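Local structure of dihydrodipicolinate reductase N-terminus domain-containing protein (Mycobacterium smegmatis, 6IAQ) at residues A[140-144]-A[145-149]; A[123-126]-A[127-131]; A[183-186]-A[187-191]. The protein probably catalyses, as a native amine dehydrogenase, the NADP-dependent asymmetric reductive amination of ketones to amines. All coordinates share one frame; numbering follows the deposited sequence.

Contact 1: residues A[140-144]-A[145-149]; sequences YQDTF and WVNMI. With NAP (NADP nicotinamide-adenine-dinucleotide phosphate), chain F.
Asp142 O is gripped twice by one residue a turn further on: Asn147 N reaches it at 3.0 Å in an almost straight bond (169°), and Asn147 ND2 adds a weak one. The same ND2 also gives a hydrogen bond to Asp142 OD1, 3.0 Å away, meeting that oxygen nearly along its C-O axis although the carboxylate and amide planes are turned obliquely to each other. Asp142 can offer OD1 there because CG lies anti to the backbone N (chi1 -178°); its other oxygen, OD2, is held by Thr138 and by a salt bridge to Arg313.

The spacing is that of a pi-type turn in helix 141-153: Met148 N likewise skips a residue to reach Thr143 O at 2.9 Å, whereas Trp145 N keeps the ordinary alpha-helical step to Gln141 O. On another side of the helix Tyr140 and Trp145 form a T-shaped pair, the tyrosine edge directed at the indole face with the planes at 89°. Tyr140 CE2 does the touching, 3.4 Å from Trp145 CE2, and a water joins Tyr140 OH to Trp145 NE1, from which it accepts. Gln141 CG lies against the benzo part of the indole, 3.4 Å from Trp145 CE3, while the chain bends at chi2 and brings the amide round to the cofactor. There Gln141 OE1 accepts from NADP N7N at 2.9 Å, and Tyr140 N donates to NADP O7N, also at 2.9 Å, so both polar ends of the nicotinamide carboxamide are held, which fixes its rotation.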
loop_
_atom_site.group_PDB
_atom_site.type_symbol
_atom_site.label_atom_id
_atom_site.label_comp_id
_atom_site.label_asym_id
_atom_site.label_seq_id
_atom_site.Cartn_x
_atom_site.Cartn_y
_atom_site.Cartn_z
ATOM N N TYR A 140 -1.675 0.252 -14.415
ATOM C CA TYR A 140 -2.277 1.160 -13.399
ATOM C C TYR A 140 -2.783 0.335 -12.207
ATOM O O TYR A 140 -2.544 0.707 -11.026
ATOM C CB TYR A 140 -3.409 1.984 -14.015
ATOM C CG TYR A 140 -4.133 2.798 -12.966
ATOM C CD1 TYR A 140 -3.485 3.835 -12.314
ATOM C CD2 TYR A 140 -5.407 2.457 -12.558
ATOM C CE1 TYR A 140 -4.095 4.539 -11.299
ATOM C CE2 TYR A 140 -6.057 3.184 -11.574
ATOM C CZ TYR A 140 -5.387 4.211 -10.929
ATOM O OH TYR A 140 -6.022 4.917 -9.948
ATOM N N GLN A 141 -3.454 -0.770 -12.494
ATOM C CA GLN A 141 -4.235 -1.563 -11.500
ATOM C C GLN A 141 -3.304 -2.108 -10.414
ATOM O O GLN A 141 -3.792 -2.319 -9.273
ATOM C CB GLN A 141 -5.001 -2.735 -12.116
ATOM C CG GLN A 141 -5.550 -2.505 -13.527
ATOM C CD GLN A 141 -4.584 -3.083 -14.529
ATOM O OE1 GLN A 141 -3.447 -2.621 -14.613
ATOM N NE2 GLN A 141 -4.978 -4.194 -15.166
ATOM N N ASP A 142 -2.040 -2.376 -10.746
ATOM C CA ASP A 142 -1.072 -3.135 -9.904
ATOM C C ASP A 142 -1.116 -2.585 -8.454
ATOM O O ASP A 142 -1.399 -3.348 -7.528
ATOM C CB ASP A 142 0.306 -3.043 -10.548
ATOM C CG ASP A 142 1.450 -3.781 -9.890
ATOM O OD1 ASP A 142 1.402 -3.993 -8.651
ATOM O OD2 ASP A 142 2.420 -4.105 -10.639
ATOM N N THR A 143 -0.834 -1.305 -8.280
ATOM C CA THR A 143 -0.903 -0.608 -6.976
ATOM C C THR A 143 -2.340 -0.183 -6.666
ATOM O O THR A 143 -2.854 -0.559 -5.594
ATOM C CB THR A 143 0.053 0.577 -6.932
ATOM O OG1 THR A 143 1.369 0.117 -7.144
ATOM C CG2 THR A 143 -0.010 1.294 -5.609
ATOM N N PHE A 144 -2.998 0.576 -7.547
ATOM C CA PHE A 144 -4.178 1.404 -7.156
ATOM C C PHE A 144 -5.446 0.575 -7.015
ATOM O O PHE A 144 -6.336 1.028 -6.287
ATOM C CB PHE A 144 -4.332 2.575 -8.120
ATOM C CG PHE A 144 -3.196 3.556 -7.989
ATOM C CD1 PHE A 144 -3.134 4.428 -6.911
ATOM C CD2 PHE A 144 -2.150 3.548 -8.900
ATOM C CE1 PHE A 144 -2.071 5.314 -6.794
ATOM C CE2 PHE A 144 -1.077 4.407 -8.760
ATOM C CZ PHE A 144 -1.024 5.283 -7.694
ATOM N N TRP A 145 -5.531 -0.603 -7.643
ATOM C CA TRP A 145 -6.750 -1.443 -7.556
ATOM C C TRP A 145 -6.458 -2.783 -6.867
ATOM O O TRP A 145 -7.445 -3.441 -6.497
ATOM C CB TRP A 145 -7.421 -1.645 -8.919
ATOM C CG TRP A 145 -7.905 -0.398 -9.578
ATOM C CD1 TRP A 145 -8.118 0.818 -8.993
ATOM C CD2 TRP A 145 -8.276 -0.248 -10.955
ATOM N NE1 TRP A 145 -8.595 1.715 -9.911
ATOM C CE2 TRP A 145 -8.674 1.099 -11.135
ATOM C CE3 TRP A 145 -8.230 -1.091 -12.074
ATOM C CZ2 TRP A 145 -9.032 1.614 -12.383
ATOM C CZ3 TRP A 145 -8.640 -0.597 -13.301
ATOM C CH2 TRP A 145 -9.018 0.742 -13.458
ATOM N N VAL A 146 -5.199 -3.181 -6.699
ATOM C CA VAL A 146 -4.879 -4.506 -6.103
ATOM C C VAL A 146 -4.017 -4.355 -4.847
ATOM O O VAL A 146 -4.577 -4.540 -3.747
ATOM C CB VAL A 146 -4.239 -5.449 -7.133
ATOM C CG1 VAL A 146 -3.895 -6.793 -6.506
ATOM C CG2 VAL A 146 -5.105 -5.604 -8.379
ATOM N N ASN A 147 -2.718 -4.067 -4.967
ATOM C CA ASN A 147 -1.767 -4.180 -3.839
ATOM C C ASN A 147 -2.066 -3.135 -2.720
ATOM O O ASN A 147 -1.934 -3.493 -1.517
ATOM C CB ASN A 147 -0.322 -4.118 -4.314
ATOM C CG ASN A 147 0.112 -5.437 -4.963
ATOM O OD1 ASN A 147 0.152 -6.452 -4.297
ATOM N ND2 ASN A 147 0.392 -5.468 -6.258
ATOM N N MET A 148 -2.417 -1.894 -3.065
ATOM C CA MET A 148 -2.718 -0.857 -2.045
ATOM C C MET A 148 -4.059 -1.178 -1.375
ATOM O O MET A 148 -4.231 -0.863 -0.171
ATOM C CB MET A 148 -2.816 0.544 -2.666
ATOM C CG MET A 148 -2.824 1.628 -1.582
ATOM S SD MET A 148 -2.659 3.243 -2.335
ATOM C CE MET A 148 -0.876 3.288 -2.439
ATOM N N ILE A 149 -4.978 -1.792 -2.114
ATOM C CA ILE A 149 -6.295 -2.176 -1.565
ATOM C C ILE A 149 -6.128 -3.363 -0.610
ATOM O O ILE A 149 -6.692 -3.315 0.511
ATOM C CB ILE A 149 -7.332 -2.439 -2.665
ATOM C CG1 ILE A 149 -7.472 -1.262 -3.625
ATOM C CG2 ILE A 149 -8.673 -2.804 -2.051
ATOM C CD1 ILE A 149 -7.556 0.114 -2.955
HETATM P PA NAP F . -2.368 2.276 -28.811
HETATM O O1A NAP F . -1.821 3.624 -28.800
HETATM O O2A NAP F . -3.517 1.819 -29.759
HETATM O O5B NAP F . -1.095 1.275 -29.021
HETATM C C5B NAP F . -1.240 -0.104 -29.386
HETATM C C4B NAP F . -0.007 -0.514 -30.179
HETATM O O4B NAP F . -0.043 -1.898 -30.517
HETATM C C3B NAP F . 0.192 0.250 -31.517
HETATM O O3B NAP F . 1.559 0.724 -31.460
HETATM C C2B NAP F . 0.069 -0.785 -32.632
HETATM O O2B NAP F . 1.021 -0.609 -33.704
HETATM C C1B NAP F . 0.516 -1.993 -31.867
HETATM N N9A NAP F . 0.106 -3.303 -32.370
HETATM C C8A NAP F . -1.132 -3.794 -32.575
HETATM N N7A NAP F . -1.022 -5.072 -32.955
HETATM C C5A NAP F . 0.290 -5.404 -32.903
HETATM C C6A NAP F . 1.134 -6.601 -33.145
HETATM N N6A NAP F . 0.593 -7.751 -33.527
HETATM N N1A NAP F . 2.452 -6.498 -32.985
HETATM C C2A NAP F . 3.068 -5.365 -32.588
HETATM N N3A NAP F . 2.386 -4.223 -32.340
HETATM C C4A NAP F . 1.035 -4.230 -32.523
HETATM O O3 NAP F . -2.916 1.833 -27.325
HETATM P PN NAP F . -2.191 2.216 -25.883
HETATM O O1N NAP F . -2.847 3.373 -25.195
HETATM O O2N NAP F . -0.711 2.253 -26.031
HETATM O O5D NAP F . -2.695 0.854 -25.215
HETATM C C5D NAP F . -2.215 -0.460 -25.522
HETATM C C4D NAP F . -2.840 -1.553 -24.701
HETATM O O4D NAP F . -2.436 -1.349 -23.307
HETATM C C3D NAP F . -4.339 -1.539 -24.809
HETATM O O3D NAP F . -4.890 -2.839 -24.918
HETATM C C2D NAP F . -4.767 -0.889 -23.487
HETATM O O2D NAP F . -6.102 -1.295 -23.156
HETATM C C1D NAP F . -3.634 -1.369 -22.535
HETATM N N1N NAP F . -3.477 -0.475 -21.373
HETATM C C2N NAP F . -3.467 -1.026 -20.174
HETATM C C3N NAP F . -3.384 -0.213 -19.052
HETATM C C7N NAP F . -3.318 -0.803 -17.661
HETATM O O7N NAP F . -3.407 -0.000 -16.732
HETATM N N7N NAP F . -3.131 -2.120 -17.461
HETATM C C4N NAP F . -3.296 1.169 -19.220
HETATM C C5N NAP F . -3.303 1.726 -20.495
HETATM C C6N NAP F . -3.390 0.855 -21.553
HETATM P P2B NAP F . 1.027 0.686 -34.639
HETATM O O1X NAP F . 1.454 1.866 -33.814
HETATM O O2X NAP F . 2.177 0.441 -35.615
HETATM O O3X NAP F . -0.410 0.611 -35.166
HETATM O O HOH W 1 -8.656 4.801 -10.627
#

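Contact 2: residues A[123-126]-A[127-131]; sequences ELDA and LAKST
The beta-alpha-beta unit made of strand 102-105, helix 118-130 and strand 134-137, part of the Rossmann-type domain, supplies this contact from the last turns of its helix. Asp125 and Lys129, one turn apart, form a salt bridge there, with Lys129 NZ 2.9 Å from Asp125 OD2. The ammonium comes in on the syn side of that oxygen, 22° out of the carboxylate plane. With CG of Asp125 anti to the backbone N (chi1 -176°), the carboxylate stands out from the helix, and the extended chain of Lys129 runs back toward the preceding turn to meet it. Its methylenes therefore pass close to the backbone, Lys129 CG lying 3.3 Å from Asp125 O, before NZ arrives at the acid. Asp125 OD1 has a separate partner in Ile324 N, in strand 323-324 at one margin of the parallel sheet, so the carboxylate is engaged at both oxygens.

Underneath runs the regular i to i+4 bonding of an alpha-helix: Leu127 N to Glu123 O, Ala128 N to Leu124 O at 2.9 Å, Lys129 N to Asp125 O, and Ser130 N to Ala126 O. The inner face of the amphipathic helix is apolar: Leu124 and Ala128 rest on Leu135 of strand 134-137, and Leu124 and Leu127 also meet helix 86-98. Glu123 pairs by a salt bridge with Arg94 of that same helix. Toward the C-terminal end, Ser130 bends its hydroxyl back onto the backbone, OG donating to Leu127 O at 2.6 Å. This is possible because OG sits between the backbone N and the carbonyl carbon (chi1 75°). Thr131 N then makes two weak bonds, to Leu127 O and Ala128 O, while its hydroxyl bonds to Ala97 O at the end of helix 86-98.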
loop_
_atom_site.group_PDB
_atom_site.type_symbol
_atom_site.label_atom_id
_atom_site.label_comp_id
_atom_site.label_asym_id
_atom_site.label_seq_id
_atom_site.Cartn_x
_atom_site.Cartn_y
_atom_site.Cartn_z
ATOM N N GLU A 123 -1.670 -22.916 -20.552
ATOM C CA GLU A 123 -0.824 -23.087 -21.762
ATOM C C GLU A 123 0.417 -22.196 -21.605
ATOM O O GLU A 123 1.590 -22.698 -21.732
ATOM C CB GLU A 123 -1.613 -22.615 -22.990
ATOM C CG GLU A 123 -1.571 -23.439 -24.266
ATOM C CD GLU A 123 -2.072 -22.598 -25.450
ATOM O OE1 GLU A 123 -3.314 -22.561 -25.674
ATOM O OE2 GLU A 123 -1.223 -21.948 -26.109
ATOM N N LEU A 124 0.186 -20.897 -21.340
ATOM C CA LEU A 124 1.269 -19.880 -21.331
ATOM C C LEU A 124 2.184 -20.139 -20.144
ATOM O O LEU A 124 3.415 -19.951 -20.290
ATOM C CB LEU A 124 0.666 -18.472 -21.263
ATOM C CG LEU A 124 0.102 -17.927 -22.578
ATOM C CD1 LEU A 124 -0.569 -16.590 -22.337
ATOM C CD2 LEU A 124 1.213 -17.795 -23.618
ATOM N N ASP A 125 1.607 -20.514 -19.004
ATOM C CA ASP A 125 2.392 -20.786 -17.774
ATOM C C ASP A 125 3.355 -21.969 -18.038
ATOM O O ASP A 125 4.548 -21.861 -17.657
ATOM C CB ASP A 125 1.459 -21.034 -16.590
ATOM C CG ASP A 125 2.185 -21.231 -15.275
ATOM O OD1 ASP A 125 3.015 -20.386 -14.918
ATOM O OD2 ASP A 125 1.930 -22.235 -14.624
ATOM N N ALA A 126 2.862 -23.049 -18.648
ATOM C CA ALA A 126 3.665 -24.264 -18.986
ATOM C C ALA A 126 4.804 -23.901 -19.951
ATOM O O ALA A 126 5.959 -24.301 -19.702
ATOM C CB ALA A 126 2.791 -25.330 -19.585
ATOM N N LEU A 127 4.490 -23.155 -21.017
ATOM C CA LEU A 127 5.473 -22.761 -22.049
ATOM C C LEU A 127 6.573 -21.902 -21.405
ATOM O O LEU A 127 7.792 -22.174 -21.645
ATOM C CB LEU A 127 4.742 -22.003 -23.163
ATOM C CG LEU A 127 5.642 -21.467 -24.277
ATOM C CD1 LEU A 127 6.444 -22.568 -24.979
ATOM C CD2 LEU A 127 4.818 -20.694 -25.295
ATOM N N ALA A 128 6.177 -20.879 -20.623
ATOM C CA ALA A 128 7.118 -19.923 -20.001
ATOM C C ALA A 128 8.043 -20.681 -19.027
ATOM O O ALA A 128 9.246 -20.315 -18.892
ATOM C CB ALA A 128 6.347 -18.822 -19.303
ATOM N N LYS A 129 7.479 -21.649 -18.303
ATOM C CA LYS A 129 8.238 -22.483 -17.326
ATOM C C LYS A 129 9.279 -23.344 -18.073
ATOM O O LYS A 129 10.403 -23.500 -17.580
ATOM C CB LYS A 129 7.272 -23.336 -16.502
ATOM C CG LYS A 129 6.699 -22.622 -15.289
ATOM C CD LYS A 129 5.586 -23.370 -14.590
ATOM C CE LYS A 129 5.230 -22.765 -13.249
ATOM N NZ LYS A 129 3.951 -23.349 -12.793
ATOM N N SER A 130 8.913 -23.866 -19.236
ATOM C CA SER A 130 9.791 -24.763 -20.026
ATOM C C SER A 130 11.001 -23.974 -20.567
ATOM O O SER A 130 12.060 -24.613 -20.775
ATOM C CB SER A 130 9.009 -25.458 -21.097
ATOM O OG SER A 130 8.727 -24.560 -22.165
ATOM N N THR A 131 10.909 -22.640 -20.739
ATOM C CA THR A 131 11.978 -21.794 -21.337
ATOM C C THR A 131 12.612 -20.849 -20.310
ATOM O O THR A 131 13.481 -20.007 -20.709
ATOM C CB THR A 131 11.453 -20.978 -22.526
ATOM O OG1 THR A 131 10.403 -20.137 -22.034
ATOM C CG2 THR A 131 10.951 -21.844 -23.667
#

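Contact 3: residues A[183-186]-A[187-191]; sequences VGRT and VAEFD
The guanidinium of Arg185 and the carboxylate of Glu189 lie stacked, their planes only 5° apart. Glu189 CD sits over the centre of one guanidinium face, 3.5 Å from Arg185 CZ. Such a face-on pairing is a salt bridge by charge alone: Arg185 NH1 and Glu189 OE2 are 3.6 Å apart, but the oxygen is well out of the guanidinium plane and no N-H points at it. The arginine reaches this position by folding: bent at both chi2 and chi3, the chain curls so that the guanidinium is laid beside the carboxylate face. Its NH2 also lies against the aliphatic part of the acid, 3.6 Å from Glu189 CB.

The carboxylate has a second hold, from the backbone. Thr186 N donates to Glu189 OE1 at 2.9 Å in a nearly straight bond, meeting the anti side of that oxygen, 31° out of the carboxylate plane. In return Glu189 N donates to Thr186 OG1 at 3.0 Å. The two reciprocal bonds make a capping box at the N terminus of helix 187-195, with Thr186 as N-cap; the threonine hydroxyl occupies a place between its own backbone N and carbonyl carbon (chi1 68°), from where it can meet the amide of the first turn. Phe190 N closes that turn on Thr186 O at 2.9 Å. With the amino end of the helix beside it, the glutamate carboxylate would probably be stabilised in its charged form, an effect the arginine should reinforce.

Beyond the cap, Gly184 and Arg185 make backbone hydrogen bonds with Val249, and Val187 and Phe190 lay the start of helix 187-195 against two neighbouring strands at one margin of the mixed sheet, the outermost 219-230 and 249-260 beside it.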
loop_
_atom_site.group_PDB
_atom_site.type_symbol
_atom_site.label_atom_id
_atom_site.label_comp_id
_atom_site.label_asym_id
_atom_site.label_seq_id
_atom_site.Cartn_x
_atom_site.Cartn_y
_atom_site.Cartn_z
ATOM N N VAL A 183 -16.152 3.903 -28.404
ATOM C CA VAL A 183 -16.213 5.370 -28.589
ATOM C C VAL A 183 -16.656 5.664 -30.022
ATOM O O VAL A 183 -16.041 5.130 -30.975
ATOM C CB VAL A 183 -14.866 6.019 -28.263
ATOM C CG1 VAL A 183 -14.854 7.488 -28.614
ATOM C CG2 VAL A 183 -14.522 5.799 -26.808
ATOM N N GLY A 184 -17.713 6.472 -30.148
ATOM C CA GLY A 184 -18.238 6.959 -31.436
ATOM C C GLY A 184 -19.292 6.029 -32.011
ATOM O O GLY A 184 -19.821 6.349 -33.064
ATOM N N ARG A 185 -19.579 4.907 -31.347
ATOM C CA ARG A 185 -20.573 3.922 -31.811
ATOM C C ARG A 185 -21.939 4.496 -31.454
ATOM O O ARG A 185 -21.988 5.399 -30.565
ATOM C CB ARG A 185 -20.393 2.554 -31.144
ATOM C CG ARG A 185 -19.010 1.930 -31.314
ATOM C CD ARG A 185 -18.784 1.376 -32.718
ATOM N NE ARG A 185 -19.501 0.131 -32.925
ATOM C CZ ARG A 185 -19.765 -0.404 -34.125
ATOM N NH1 ARG A 185 -19.346 0.191 -35.236
ATOM N NH2 ARG A 185 -20.454 -1.536 -34.195
ATOM N N THR A 186 -22.998 3.977 -32.081
ATOM C CA THR A 186 -24.398 4.307 -31.725
ATOM C C THR A 186 -24.772 3.447 -30.523
ATOM O O THR A 186 -24.151 2.361 -30.326
ATOM C CB THR A 186 -25.370 4.089 -32.895
ATOM O OG1 THR A 186 -25.445 2.690 -33.131
ATOM C CG2 THR A 186 -24.960 4.798 -34.159
ATOM N N VAL A 187 -25.797 3.872 -29.785
ATOM C CA VAL A 187 -26.371 3.090 -28.657
ATOM C C VAL A 187 -26.842 1.720 -29.162
ATOM O O VAL A 187 -26.673 0.733 -28.431
ATOM C CB VAL A 187 -27.468 3.898 -27.952
ATOM C CG1 VAL A 187 -28.238 3.051 -26.954
ATOM C CG2 VAL A 187 -26.863 5.122 -27.257
ATOM N N ALA A 188 -27.440 1.644 -30.354
ATOM C CA ALA A 188 -27.906 0.356 -30.935
ATOM C C ALA A 188 -26.696 -0.557 -31.207
ATOM O O ALA A 188 -26.755 -1.762 -30.823
ATOM C CB ALA A 188 -28.731 0.607 -32.177
ATOM N N GLU A 189 -25.621 -0.015 -31.782
ATOM C CA GLU A 189 -24.360 -0.786 -31.995
ATOM C C GLU A 189 -23.837 -1.281 -30.632
ATOM O O GLU A 189 -23.441 -2.474 -30.498
ATOM C CB GLU A 189 -23.315 0.070 -32.704
ATOM C CG GLU A 189 -23.594 0.260 -34.188
ATOM C CD GLU A 189 -22.745 1.319 -34.881
ATOM O OE1 GLU A 189 -22.205 2.209 -34.209
ATOM O OE2 GLU A 189 -22.655 1.287 -36.101
ATOM N N PHE A 190 -23.873 -0.410 -29.621
ATOM C CA PHE A 190 -23.356 -0.729 -28.264
ATOM C C PHE A 190 -24.180 -1.874 -27.678
ATOM O O PHE A 190 -23.604 -2.812 -27.097
ATOM C CB PHE A 190 -23.378 0.491 -27.323
ATOM C CG PHE A 190 -22.782 0.177 -25.971
ATOM C CD1 PHE A 190 -23.544 -0.406 -24.973
ATOM C CD2 PHE A 190 -21.435 0.398 -25.719
ATOM C CE1 PHE A 190 -22.982 -0.713 -23.744
ATOM C CE2 PHE A 190 -20.868 0.051 -24.500
ATOM C CZ PHE A 190 -21.637 -0.508 -23.511
ATOM N N ASP A 191 -25.508 -1.791 -27.787
ATOM C CA ASP A 191 -26.396 -2.794 -27.147
ATOM C C ASP A 191 -26.168 -4.165 -27.802
ATOM O O ASP A 191 -26.225 -5.178 -27.069
ATOM C CB ASP A 191 -27.864 -2.372 -27.211
ATOM C CG ASP A 191 -28.776 -3.233 -26.353
ATOM O OD1 ASP A 191 -28.494 -3.392 -25.147
ATOM O OD2 ASP A 191 -29.739 -3.784 -26.917
#

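Read from the N terminus, the contacts come in series, none crossing or enclosing another, and each closes only a turn of helix. Contact 2 lies near the end of helix 118-130, the crossover that leads into strand 134-137 of the parallel sheet. Contact 1 follows that strand directly, opening helix 141-153 beside the nicotinamide and leading the chain on to strand 158-169 of the mixed sheet; its helix also meets the second subunit. Contact 3 comes later, where the loop after helix 175-180 enters helix 187-195. Contacts 1 and 2 have centres 26 Å apart, while contacts 2 and 3, with centres 39 Å apart, pack on different sheets, the parallel and the mixed one.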